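PDB 5A3D: DNA repair protein RAD14, which binds specifically to damaged, kinked DNA in nucleotide excision repair and is required for the incision step. Local coordinates for residues B[21-26]-B[82-87]; B[49-54]-B[91-96]; B[62-67]-B[77-82]. All coordinates share one frame; numbering follows the deposited sequence.

Interaction 1: B[21-26]-B[82-87]. With ZN (zinc ion), chain F.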
loop_
_atom_site.group_PDB
_atom_site.type_symbol
_atom_site.label_atom_id
_atom_site.label_comp_id
_atom_site.label_asym_id
_atom_site.label_seq_id
_atom_site.Cartn_x
_atom_site.Cartn_y
_atom_site.Cartn_z
ATOM N N PHE B 21 11.252 8.549 -23.409
ATOM C CA PHE B 21 11.264 9.739 -22.628
ATOM C C PHE B 21 10.909 10.989 -23.472
ATOM O O PHE B 21 10.828 12.085 -22.901
ATOM C CB PHE B 21 12.585 9.898 -21.942
ATOM C CG PHE B 21 12.867 8.832 -20.928
ATOM C CD1 PHE B 21 12.247 8.869 -19.711
ATOM C CD2 PHE B 21 13.657 7.744 -21.250
ATOM C CE1 PHE B 21 12.407 7.833 -18.768
ATOM C CE2 PHE B 21 13.959 6.772 -20.294
ATOM C CZ PHE B 21 13.243 6.767 -19.066
ATOM N N LYS B 22 10.738 10.825 -24.795
ATOM C CA LYS B 22 10.282 11.887 -25.687
ATOM C C LYS B 22 11.258 13.040 -25.797
ATOM O O LYS B 22 10.867 14.196 -25.846
ATOM C CB LYS B 22 8.876 12.393 -25.266
ATOM C CG LYS B 22 7.982 11.301 -24.819
ATOM C CD LYS B 22 7.646 10.394 -25.987
ATOM C CE LYS B 22 6.781 9.282 -25.408
ATOM N NZ LYS B 22 6.472 8.197 -26.397
ATOM N N LEU B 23 12.519 12.700 -25.871
ATOM C CA LEU B 23 13.598 13.720 -25.885
ATOM C C LEU B 23 14.323 13.566 -27.192
ATOM O O LEU B 23 14.763 12.457 -27.521
ATOM C CB LEU B 23 14.529 13.489 -24.710
ATOM C CG LEU B 23 13.957 13.863 -23.335
ATOM C CD1 LEU B 23 14.882 13.406 -22.198
ATOM C CD2 LEU B 23 13.741 15.332 -23.252
ATOM N N GLN B 24 14.356 14.627 -27.963
ATOM C CA GLN B 24 15.151 14.668 -29.187
ATOM C C GLN B 24 16.654 14.899 -28.910
ATOM O O GLN B 24 17.151 16.048 -29.079
ATOM C CB GLN B 24 14.597 15.742 -30.125
ATOM C CG GLN B 24 13.231 15.372 -30.654
ATOM C CD GLN B 24 13.261 15.401 -32.167
ATOM O OE1 GLN B 24 13.101 16.483 -32.784
ATOM N NE2 GLN B 24 13.538 14.213 -32.790
ATOM N N VAL B 25 17.290 13.862 -28.375
ATOM C CA VAL B 25 18.696 13.908 -27.881
ATOM C C VAL B 25 19.434 12.692 -28.385
ATOM O O VAL B 25 18.886 11.596 -28.367
ATOM C CB VAL B 25 18.749 13.938 -26.334
ATOM C CG1 VAL B 25 20.198 13.997 -25.868
ATOM C CG2 VAL B 25 18.015 15.169 -25.878
ATOM N N CYS B 26 20.600 12.905 -28.980
ATOM C CA CYS B 26 21.399 11.810 -29.508
ATOM C C CYS B 26 22.111 11.068 -28.373
ATOM O O CYS B 26 22.298 11.597 -27.253
ATOM C CB CYS B 26 22.425 12.303 -30.576
ATOM S SG CYS B 26 23.784 13.222 -29.990
ATOM N N VAL B 82 14.282 9.261 -16.095
ATOM C CA VAL B 82 15.304 10.205 -16.675
ATOM C C VAL B 82 15.537 11.320 -15.648
ATOM O O VAL B 82 14.585 11.938 -15.085
ATOM C CB VAL B 82 15.042 10.699 -18.141
ATOM C CG1 VAL B 82 13.870 11.638 -18.294
ATOM C CG2 VAL B 82 16.318 11.302 -18.740
ATOM N N ARG B 83 16.817 11.594 -15.449
ATOM C CA ARG B 83 17.200 12.526 -14.430
ATOM C C ARG B 83 16.455 13.846 -14.584
ATOM O O ARG B 83 15.986 14.356 -13.590
ATOM C CB ARG B 83 18.700 12.730 -14.303
ATOM C CG ARG B 83 18.943 13.684 -13.154
ATOM C CD ARG B 83 20.379 13.983 -12.891
ATOM N NE ARG B 83 21.272 12.902 -12.688
ATOM C CZ ARG B 83 21.436 12.306 -11.522
ATOM N NH1 ARG B 83 20.676 12.684 -10.486
ATOM N NH2 ARG B 83 22.347 11.338 -11.392
ATOM N N CYS B 84 16.354 14.391 -15.799
ATOM C CA CYS B 84 15.797 15.746 -15.911
ATOM C C CYS B 84 14.320 15.803 -15.386
ATOM O O CYS B 84 13.935 16.781 -14.819
ATOM C CB CYS B 84 15.933 16.283 -17.337
ATOM S SG CYS B 84 15.176 15.293 -18.638
ATOM N N GLU B 85 13.543 14.757 -15.633
ATOM C CA GLU B 85 12.135 14.666 -15.104
ATOM C C GLU B 85 12.058 14.573 -13.589
ATOM O O GLU B 85 11.341 15.318 -12.886
ATOM C CB GLU B 85 11.456 13.455 -15.709
ATOM C CG GLU B 85 11.024 13.694 -17.110
ATOM C CD GLU B 85 10.192 12.559 -17.700
ATOM O OE1 GLU B 85 9.724 11.647 -16.969
ATOM O OE2 GLU B 85 9.959 12.643 -18.966
ATOM N N VAL B 86 12.833 13.613 -13.077
ATOM C CA VAL B 86 12.997 13.355 -11.643
ATOM C C VAL B 86 13.394 14.648 -10.879
ATOM O O VAL B 86 12.799 14.983 -9.860
ATOM C CB VAL B 86 14.041 12.217 -11.411
ATOM C CG1 VAL B 86 14.176 11.960 -9.926
ATOM C CG2 VAL B 86 13.476 10.942 -12.003
ATOM N N GLU B 87 14.417 15.307 -11.364
ATOM C CA GLU B 87 14.938 16.471 -10.714
ATOM C C GLU B 87 13.931 17.619 -10.754
ATOM O O GLU B 87 13.755 18.341 -9.791
ATOM C CB GLU B 87 16.249 16.854 -11.398
ATOM C CG GLU B 87 16.908 18.011 -10.782
ATOM C CD GLU B 87 18.253 18.246 -11.457
ATOM O OE1 GLU B 87 19.235 17.606 -10.958
ATOM O OE2 GLU B 87 18.253 19.042 -12.443
HETATM ZN ZN ZN F . 23.527 15.516 -29.831
#
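The phenyl ring of Phe21 takes Val82 over one face, while carboxylate oxygen OE2 of Glu85 lies at its edge, close to the ring plane. Val82 CB sits 4.0 Å from the centroid of the Phe21 ring and 21° off its normal, a CH-pi contact displaced toward the rim. This pair joins two parts of the DNA-binding domain: the four-cysteine zinc finger, whose residues 21-26 lie in the loop between helices 15-19 and 27-32, and the start of helix 83-94, for which Val82 holds the N-cap position.

Contacts of this kind illustrate how a small metal-centred module can be docked by a few apolar groups. The ring and the valine overlap while heading opposite ways, with Phe21 CD1 3.5 Å from Val82 CG1. A chi1 of -65° puts Phe21 CG beside its own backbone N. On the same ring, Phe21 CE1 lies 3.6 Å from Val82 N. Val16 of helix 15-19 and Leu39 of strand 39-41 also touch the phenylalanine, so the buried Phe21 is packed by that helix and strand as well. An alanine here would probably leave Val82 without an aromatic face to pack on and open a gap between the finger and the helix start.

Leu23 makes a lighter second contact. Its CD1 lies 4.0 Å from Cys84 SG, a sulfur of the first helical turn, and 4.3 Å from Val82 CG2. Glu85 OE2 is hydrogen-bonded to His63 ND1, outside the two segments. At the far end of the loop, Cys26 caps helix 27-32 and completes the metal site with Cys4, Cys7 and Cys29, its SG bound to zinc at 2.3 Å.

Interaction 2: B[49-54]-B[91-96]. With nucleotides of chain C.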
loop_
_atom_site.group_PDB
_atom_site.type_symbol
_atom_site.label_atom_id
_atom_site.label_comp_id
_atom_site.label_asym_id
_atom_site.label_seq_id
_atom_site.Cartn_x
_atom_site.Cartn_y
_atom_site.Cartn_z
ATOM N N TYR B 49 16.395 11.835 -4.397
ATOM C CA TYR B 49 15.475 12.950 -4.521
ATOM C C TYR B 49 14.324 12.960 -3.512
ATOM O O TYR B 49 13.409 13.803 -3.599
ATOM C CB TYR B 49 14.932 13.014 -5.957
ATOM C CG TYR B 49 16.009 13.379 -6.947
ATOM C CD1 TYR B 49 16.470 14.677 -7.061
ATOM C CD2 TYR B 49 16.557 12.424 -7.773
ATOM C CE1 TYR B 49 17.450 15.008 -7.990
ATOM C CE2 TYR B 49 17.586 12.748 -8.662
ATOM C CZ TYR B 49 17.992 14.029 -8.802
ATOM O OH TYR B 49 18.999 14.391 -9.716
ATOM N N PHE B 50 14.337 11.969 -2.642
ATOM C CA PHE B 50 13.321 11.762 -1.628
ATOM C C PHE B 50 11.925 11.665 -2.208
ATOM O O PHE B 50 10.966 12.183 -1.641
ATOM C CB PHE B 50 13.477 12.814 -0.552
ATOM C CG PHE B 50 14.892 12.922 -0.044
ATOM C CD1 PHE B 50 15.520 11.850 0.561
ATOM C CD2 PHE B 50 15.602 14.098 -0.201
ATOM C CE1 PHE B 50 16.824 11.938 1.014
ATOM C CE2 PHE B 50 16.912 14.208 0.246
ATOM C CZ PHE B 50 17.535 13.102 0.834
ATOM N N LEU B 51 11.792 10.981 -3.351
ATOM C CA LEU B 51 10.465 10.843 -3.975
ATOM C C LEU B 51 9.868 9.607 -3.402
ATOM O O LEU B 51 10.598 8.681 -3.076
ATOM C CB LEU B 51 10.508 10.793 -5.546
ATOM C CG LEU B 51 11.173 12.069 -6.129
ATOM C CD1 LEU B 51 11.059 12.035 -7.657
ATOM C CD2 LEU B 51 10.668 13.396 -5.586
ATOM N N THR B 52 8.542 9.567 -3.323
ATOM C CA THR B 52 7.835 8.361 -2.753
ATOM C C THR B 52 7.305 7.407 -3.746
ATOM O O THR B 52 7.229 7.707 -4.935
ATOM C CB THR B 52 6.619 8.813 -1.943
ATOM O OG1 THR B 52 5.663 9.375 -2.838
ATOM C CG2 THR B 52 7.027 9.829 -0.982
ATOM N N ASP B 53 6.889 6.240 -3.272
ATOM C CA ASP B 53 6.224 5.306 -4.166
ATOM C C ASP B 53 5.037 5.871 -4.879
ATOM O O ASP B 53 4.974 5.663 -6.087
ATOM C CB ASP B 53 5.863 3.934 -3.530
ATOM C CG ASP B 53 7.018 3.049 -3.392
ATOM O OD1 ASP B 53 7.876 3.013 -4.276
ATOM O OD2 ASP B 53 7.081 2.350 -2.345
ATOM N N PRO B 54 4.113 6.591 -4.190
ATOM C CA PRO B 54 2.965 7.138 -4.922
ATOM C C PRO B 54 3.329 8.094 -6.054
ATOM O O PRO B 54 2.741 8.041 -7.119
ATOM C CB PRO B 54 2.135 7.805 -3.842
ATOM C CG PRO B 54 2.466 7.001 -2.635
ATOM C CD PRO B 54 3.908 6.681 -2.735
ATOM N N PHE B 91 12.653 19.272 -7.330
ATOM C CA PHE B 91 12.889 20.726 -7.092
ATOM C C PHE B 91 11.575 21.454 -6.802
ATOM O O PHE B 91 11.533 22.434 -6.037
ATOM C CB PHE B 91 13.594 21.394 -8.320
ATOM C CG PHE B 91 15.080 21.101 -8.439
ATOM C CD1 PHE B 91 15.727 20.248 -7.580
ATOM C CD2 PHE B 91 15.824 21.663 -9.468
ATOM C CE1 PHE B 91 17.085 19.950 -7.730
ATOM C CE2 PHE B 91 17.189 21.422 -9.606
ATOM C CZ PHE B 91 17.825 20.563 -8.718
ATOM N N LYS B 92 10.501 21.018 -7.457
ATOM C CA LYS B 92 9.170 21.567 -7.162
ATOM C C LYS B 92 8.691 21.121 -5.753
ATOM O O LYS B 92 8.120 21.911 -4.984
ATOM C CB LYS B 92 8.188 21.179 -8.270
ATOM C CG LYS B 92 6.706 21.200 -7.924
ATOM C CD LYS B 92 5.967 19.946 -8.424
ATOM C CE LYS B 92 5.840 18.805 -7.376
ATOM N NZ LYS B 92 4.726 18.941 -6.348
ATOM N N LYS B 93 8.917 19.866 -5.420
ATOM C CA LYS B 93 8.515 19.334 -4.137
ATOM C C LYS B 93 9.254 19.917 -2.944
ATOM O O LYS B 93 8.687 20.016 -1.846
ATOM C CB LYS B 93 8.657 17.800 -4.126
ATOM C CG LYS B 93 8.590 17.098 -2.783
ATOM C CD LYS B 93 8.582 15.585 -2.947
ATOM C CE LYS B 93 8.029 14.871 -1.731
ATOM N NZ LYS B 93 8.228 13.410 -1.672
ATOM N N TRP B 94 10.516 20.246 -3.135
ATOM C CA TRP B 94 11.364 20.505 -2.024
ATOM C C TRP B 94 11.759 21.952 -1.963
ATOM O O TRP B 94 12.180 22.380 -0.915
ATOM C CB TRP B 94 12.628 19.637 -2.054
ATOM C CG TRP B 94 12.355 18.180 -1.816
ATOM C CD1 TRP B 94 12.636 17.164 -2.657
ATOM C CD2 TRP B 94 11.731 17.596 -0.668
ATOM N NE1 TRP B 94 12.266 15.965 -2.100
ATOM C CE2 TRP B 94 11.677 16.206 -0.890
ATOM C CE3 TRP B 94 11.207 18.110 0.509
ATOM C CZ2 TRP B 94 11.126 15.327 0.025
ATOM C CZ3 TRP B 94 10.651 17.253 1.417
ATOM C CH2 TRP B 94 10.614 15.868 1.173
ATOM N N GLY B 95 11.618 22.694 -3.065
ATOM C CA GLY B 95 12.017 24.092 -3.103
ATOM C C GLY B 95 13.402 24.224 -3.678
ATOM O O GLY B 95 14.319 24.671 -2.989
ATOM N N GLY B 96 13.560 23.742 -4.922
ATOM C CA GLY B 96 14.810 23.877 -5.646
ATOM C C GLY B 96 15.899 22.997 -5.078
ATOM O O GLY B 96 15.673 22.238 -4.143
ATOM P P DA C 6 -0.633 6.515 -0.568
ATOM O OP1 DA C 6 -0.668 6.509 -2.042
ATOM O OP2 DA C 6 -0.000 5.344 0.122
ATOM O "O5'" DA C 6 0.065 7.823 0.007
ATOM C "C5'" DA C 6 -0.549 9.104 -0.251
ATOM C "C4'" DA C 6 -0.327 10.101 0.869
ATOM O "O4'" DA C 6 -0.969 9.655 2.091
ATOM C "C3'" DA C 6 1.133 10.403 1.238
ATOM O "O3'" DA C 6 1.311 11.820 1.495
ATOM C "C2'" DA C 6 1.354 9.549 2.474
ATOM C "C1'" DA C 6 -0.016 9.542 3.140
ATOM N N9 DA C 6 -0.328 8.323 3.885
ATOM C C8 DA C 6 -0.398 7.052 3.371
ATOM N N7 DA C 6 -0.747 6.144 4.250
ATOM C C5 DA C 6 -0.920 6.864 5.423
ATOM C C6 DA C 6 -1.288 6.475 6.726
ATOM N N6 DA C 6 -1.538 5.212 7.078
ATOM N N1 DA C 6 -1.357 7.437 7.671
ATOM C C2 DA C 6 -1.118 8.705 7.313
ATOM N N3 DA C 6 -0.762 9.195 6.124
ATOM C C4 DA C 6 -0.677 8.210 5.212
#
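Trp94 and Lys93, at the end of helix 83-94, grip two successive carbonyls of the turn between helices 42-49 and 53-56. The tight part is the indole: Trp94 NE1 donates to Tyr49 O at 2.9 Å, with an N-H...O angle of 152°. That oxygen lies nearly in the indole plane, whereas the donor is tilted 35° from the carbonyl plane. Beside this bond, Trp94 CZ2 closes to 3.5 Å from Phe50 CB. Lys93 CG covers the centre of one indole face, 3.7 Å above its plane. Leu100 of helix 96-113 touches both Phe50 and Trp94.

The lysine arm is held at its tip, where NZ donates to Phe50 O at 3.0 Å, in the carbonyl plane, and has Glu55 as a second, charged partner. Its apolar flank is lighter: the extended chain passes Leu51, with Lys93 CD 4.0 Å from Leu51 CD2, and Thr52 CG2 lies 3.8 Å from Lys93 NZ. Residues 53-54 turn from the helix toward the DNA, where Pro54 CG lies 3.2 Å from OP1 of DA6 of chain C. On the solvent side, the helix end around Lys92 and Gly95 is exposed.

Both bonds thus spend side-chain N-H groups on backbone oxygens, which ties the turn's shape to the helix end, and the carboxylate of Glu55 is likely to favour the charged form of Lys93.

Interaction 3: B[62-67]-B[77-82]. With nucleotides of chain D.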
loop_
_atom_site.group_PDB
_atom_site.type_symbol
_atom_site.label_atom_id
_atom_site.label_comp_id
_atom_site.label_asym_id
_atom_site.label_seq_id
_atom_site.Cartn_x
_atom_site.Cartn_y
_atom_site.Cartn_z
ATOM N N PHE B 62 5.608 10.689 -14.615
ATOM C CA PHE B 62 6.974 10.369 -15.166
ATOM C C PHE B 62 6.896 9.367 -16.272
ATOM O O PHE B 62 6.171 8.323 -16.179
ATOM C CB PHE B 62 7.865 9.744 -14.098
ATOM C CG PHE B 62 8.147 10.641 -12.937
ATOM C CD1 PHE B 62 8.876 11.787 -13.076
ATOM C CD2 PHE B 62 7.579 10.401 -11.695
ATOM C CE1 PHE B 62 9.107 12.611 -11.977
ATOM C CE2 PHE B 62 7.869 11.167 -10.612
ATOM C CZ PHE B 62 8.596 12.339 -10.752
ATOM N N HIS B 63 7.778 9.526 -17.245
ATOM C CA HIS B 63 7.967 8.459 -18.226
ATOM C C HIS B 63 8.838 7.468 -17.535
ATOM O O HIS B 63 9.531 7.822 -16.547
ATOM C CB HIS B 63 8.592 8.929 -19.517
ATOM C CG HIS B 63 7.732 9.865 -20.310
ATOM N ND1 HIS B 63 7.793 11.241 -20.161
ATOM C CD2 HIS B 63 6.828 9.636 -21.287
ATOM C CE1 HIS B 63 6.919 11.812 -20.981
ATOM N NE2 HIS B 63 6.319 10.853 -21.670
ATOM N N ARG B 64 8.778 6.217 -17.949
ATOM C CA ARG B 64 9.699 5.277 -17.385
ATOM C C ARG B 64 9.948 4.109 -18.367
ATOM O O ARG B 64 9.084 3.755 -19.147
ATOM C CB ARG B 64 9.250 4.702 -16.048
ATOM C CG ARG B 64 8.012 3.848 -16.042
ATOM C CD ARG B 64 7.527 3.511 -14.577
ATOM N NE ARG B 64 6.935 4.627 -13.744
ATOM C CZ ARG B 64 6.296 5.717 -14.189
ATOM N NH1 ARG B 64 5.984 5.872 -15.489
ATOM N NH2 ARG B 64 5.907 6.648 -13.342
ATOM N N LEU B 65 11.147 3.591 -18.304
ATOM C CA LEU B 65 11.538 2.379 -18.970
ATOM C C LEU B 65 11.612 1.248 -17.964
ATOM O O LEU B 65 12.327 1.343 -16.994
ATOM C CB LEU B 65 12.915 2.588 -19.512
ATOM C CG LEU B 65 13.562 1.651 -20.609
ATOM C CD1 LEU B 65 15.102 1.529 -20.685
ATOM C CD2 LEU B 65 12.849 0.587 -21.370
ATOM N N GLU B 66 10.996 0.120 -18.296
ATOM C CA GLU B 66 11.128 -1.080 -17.461
ATOM C C GLU B 66 12.014 -2.099 -18.089
ATOM O O GLU B 66 12.026 -2.296 -19.357
ATOM C CB GLU B 66 9.737 -1.614 -17.149
ATOM C CG GLU B 66 9.119 -0.724 -16.122
ATOM C CD GLU B 66 7.865 -1.252 -15.482
ATOM O OE1 GLU B 66 7.427 -2.363 -15.896
ATOM O OE2 GLU B 66 7.334 -0.500 -14.574
ATOM N N LYS B 67 12.754 -2.796 -17.245
ATOM C CA LYS B 67 13.591 -3.911 -17.671
ATOM C C LYS B 67 13.534 -5.040 -16.682
ATOM O O LYS B 67 13.088 -4.838 -15.535
ATOM C CB LYS B 67 15.032 -3.427 -17.768
ATOM C CG LYS B 67 15.150 -2.058 -18.452
ATOM C CD LYS B 67 15.875 -2.145 -19.724
ATOM C CE LYS B 67 15.378 -3.120 -20.745
ATOM N NZ LYS B 67 15.741 -2.560 -22.124
ATOM N N ARG B 77 10.257 -6.030 -11.727
ATOM C CA ARG B 77 10.970 -5.356 -12.790
ATOM C C ARG B 77 11.613 -4.060 -12.334
ATOM O O ARG B 77 11.083 -3.272 -11.574
ATOM C CB ARG B 77 10.077 -4.988 -13.972
ATOM C CG ARG B 77 9.457 -6.190 -14.738
ATOM C CD ARG B 77 8.523 -5.795 -15.920
ATOM N NE ARG B 77 7.284 -5.141 -15.471
ATOM C CZ ARG B 77 6.200 -5.740 -15.070
ATOM N NH1 ARG B 77 6.029 -7.074 -15.059
ATOM N NH2 ARG B 77 5.216 -4.974 -14.647
ATOM N N MET B 78 12.779 -3.861 -12.902
ATOM C CA MET B 78 13.511 -2.626 -12.683
ATOM C C MET B 78 12.813 -1.497 -13.375
ATOM O O MET B 78 12.316 -1.652 -14.500
ATOM C CB MET B 78 14.937 -2.812 -13.211
ATOM C CG MET B 78 15.803 -1.567 -13.010
ATOM S SD MET B 78 17.589 -1.869 -13.256
ATOM C CE MET B 78 17.659 -2.491 -14.945
ATOM N N GLN B 79 12.830 -0.320 -12.759
ATOM C CA GLN B 79 12.199 0.904 -13.326
ATOM C C GLN B 79 13.230 2.051 -13.427
ATOM O O GLN B 79 13.870 2.346 -12.456
ATOM C CB GLN B 79 10.994 1.329 -12.503
ATOM C CG GLN B 79 9.878 0.224 -12.516
ATOM C CD GLN B 79 8.710 0.551 -11.612
ATOM O OE1 GLN B 79 8.712 1.543 -10.902
ATOM N NE2 GLN B 79 7.655 -0.268 -11.690
ATOM N N LEU B 80 13.387 2.604 -14.618
ATOM C CA LEU B 80 14.413 3.591 -14.941
ATOM C C LEU B 80 13.675 4.901 -15.314
ATOM O O LEU B 80 12.784 4.937 -16.166
ATOM C CB LEU B 80 15.352 3.148 -16.014
ATOM C CG LEU B 80 16.127 1.813 -15.727
ATOM C CD1 LEU B 80 16.900 1.396 -16.942
ATOM C CD2 LEU B 80 17.033 2.085 -14.570
ATOM N N PHE B 81 14.121 5.929 -14.690
ATOM C CA PHE B 81 13.539 7.315 -14.795
ATOM C C PHE B 81 14.671 8.244 -15.332
ATOM O O PHE B 81 15.847 7.995 -15.012
ATOM C CB PHE B 81 13.058 7.813 -13.461
ATOM C CG PHE B 81 11.969 6.995 -12.889
ATOM C CD1 PHE B 81 12.277 5.823 -12.216
ATOM C CD2 PHE B 81 10.629 7.370 -13.023
ATOM C CE1 PHE B 81 11.266 5.075 -11.608
ATOM C CE2 PHE B 81 9.624 6.554 -12.450
ATOM C CZ PHE B 81 9.956 5.410 -11.745
ATOM N N VAL B 82 14.282 9.261 -16.095
ATOM C CA VAL B 82 15.304 10.205 -16.675
ATOM C C VAL B 82 15.537 11.320 -15.648
ATOM O O VAL B 82 14.585 11.938 -15.085
ATOM C CB VAL B 82 15.042 10.699 -18.141
ATOM C CG1 VAL B 82 13.870 11.638 -18.294
ATOM C CG2 VAL B 82 16.318 11.302 -18.740
ATOM P P DG D 3 14.651 -0.577 -8.959
ATOM O OP1 DG D 3 13.988 -0.024 -10.180
ATOM O OP2 DG D 3 15.191 0.317 -7.954
ATOM O "O5'" DG D 3 13.622 -1.570 -8.248
ATOM C "C5'" DG D 3 13.006 -2.618 -8.992
ATOM C "C4'" DG D 3 11.816 -3.152 -8.221
ATOM O "O4'" DG D 3 12.257 -3.950 -7.095
ATOM C "C3'" DG D 3 10.872 -2.109 -7.643
ATOM O "O3'" DG D 3 9.650 -2.796 -7.874
ATOM C "C2'" DG D 3 11.349 -1.973 -6.201
ATOM C "C1'" DG D 3 11.842 -3.378 -5.871
ATOM N N9 DG D 3 12.951 -3.509 -4.927
ATOM C C8 DG D 3 14.091 -2.747 -4.849
ATOM N N7 DG D 3 14.932 -3.173 -3.948
ATOM C C5 DG D 3 14.291 -4.260 -3.372
ATOM C C6 DG D 3 14.713 -5.129 -2.347
ATOM O O6 DG D 3 15.753 -5.088 -1.690
ATOM N N1 DG D 3 13.748 -6.092 -2.063
ATOM C C2 DG D 3 12.556 -6.235 -2.728
ATOM N N2 DG D 3 11.779 -7.259 -2.346
ATOM N N3 DG D 3 12.176 -5.462 -3.724
ATOM C C4 DG D 3 13.087 -4.506 -3.995
ATOM O "O5'" DG D 1 24.603 -4.609 -11.115
ATOM C "C5'" DG D 1 23.426 -4.110 -11.790
ATOM C "C4'" DG D 1 23.244 -2.641 -11.476
ATOM O "O4'" DG D 1 23.705 -1.660 -12.442
ATOM C "C3'" DG D 1 22.000 -2.096 -10.771
ATOM O "O3'" DG D 1 22.225 -1.930 -9.351
ATOM C "C2'" DG D 1 21.708 -0.783 -11.490
ATOM C "C1'" DG D 1 22.670 -0.717 -12.679
ATOM N N9 DG D 1 22.032 -1.044 -13.950
ATOM C C8 DG D 1 21.653 -2.283 -14.411
ATOM N N7 DG D 1 21.060 -2.238 -15.573
ATOM C C5 DG D 1 21.010 -0.884 -15.882
ATOM C C6 DG D 1 20.479 -0.217 -17.019
ATOM O O6 DG D 1 19.913 -0.705 -18.009
ATOM N N1 DG D 1 20.667 1.161 -16.938
ATOM C C2 DG D 1 21.272 1.815 -15.892
ATOM N N2 DG D 1 21.365 3.148 -16.003
ATOM N N3 DG D 1 21.746 1.208 -14.812
ATOM C C4 DG D 1 21.599 -0.133 -14.885
HETATM O O HOH W 1 11.394 9.820 -15.888
#
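A beta hairpin, formed by strands 65-67 and 78-82, carries this contact, and its backbone is paired in the regular antiparallel manner. Leu65 and Leu80 form a hydrogen-bonded pair, with Leu80 N 2.9 Å from Leu65 O and a matching bond from Leu65 N to Leu80 O. Lys67 and Met78 repeat the pattern, and Glu66 is paired with Gln79 in the non-hydrogen-bonded position between them. Glu66 and Gln79 run side by side on one face of the sheet. There Arg77 adds a salt bridge, its NE approaching Glu66 OE1 on the syn side at 2.8 Å but tilted out of the carboxylate plane, with the oxygen close to the guanidinium plane.

The hairpin shows how one strand can serve the protein with one end and nucleic acid with the other. As the central strand of the three-stranded sheet, 78-82 lies between 65-67 and 39-41. At its DNA end, Gln79 N donates to OP1 of DG3 of chain D at 2.8 Å and an almost straight 174°. On the face shared by Leu65, Lys67, Met78 and Leu80, Met78 CE reaches within 3.5 Å of N7 of DG1 of chain D, and Leu80 CD1 within 3.8 Å of N1 of the same base.

Toward the protein interior, Phe81 directs its edge at the face of Phe62 in an offset edge-to-face pair, centroids 5.9 Å apart and planes at 88°. Arg64 lies alongside Phe81: its CB stands over one face of the ring, its NE comes to 3.6 Å from Phe81 CE2, and its guanidinium is turned 79° to the ring. Arg64 NH2 hydrogen-bonds with Leu56 O beyond the hairpin. A water accepts from Val82 N and donates to His63 O, bridging the two residues beyond the last strand pair.

Overall arrangement
The three contacts meet around strand 78-82 and helix 83-94, which follow each other in the chain. Interactions 1 and 3 share Val82, their centres about 12 Å apart, and are further tied by packing of Val86 CG2 against Phe81 CB, 3.5 Å apart. Interaction 2 lies about 17 Å, centre to centre, from each of the others. It reaches interaction 3 through Leu51 CD1, 4.0 Å from Phe62 CZ, and interaction 1 through Tyr49 packing on Val86. Interactions 2 and 3 touch DNA directly, on chains C and D respectively, whereas the zinc-finger contact stays about 9 Å from it at the nearest atoms.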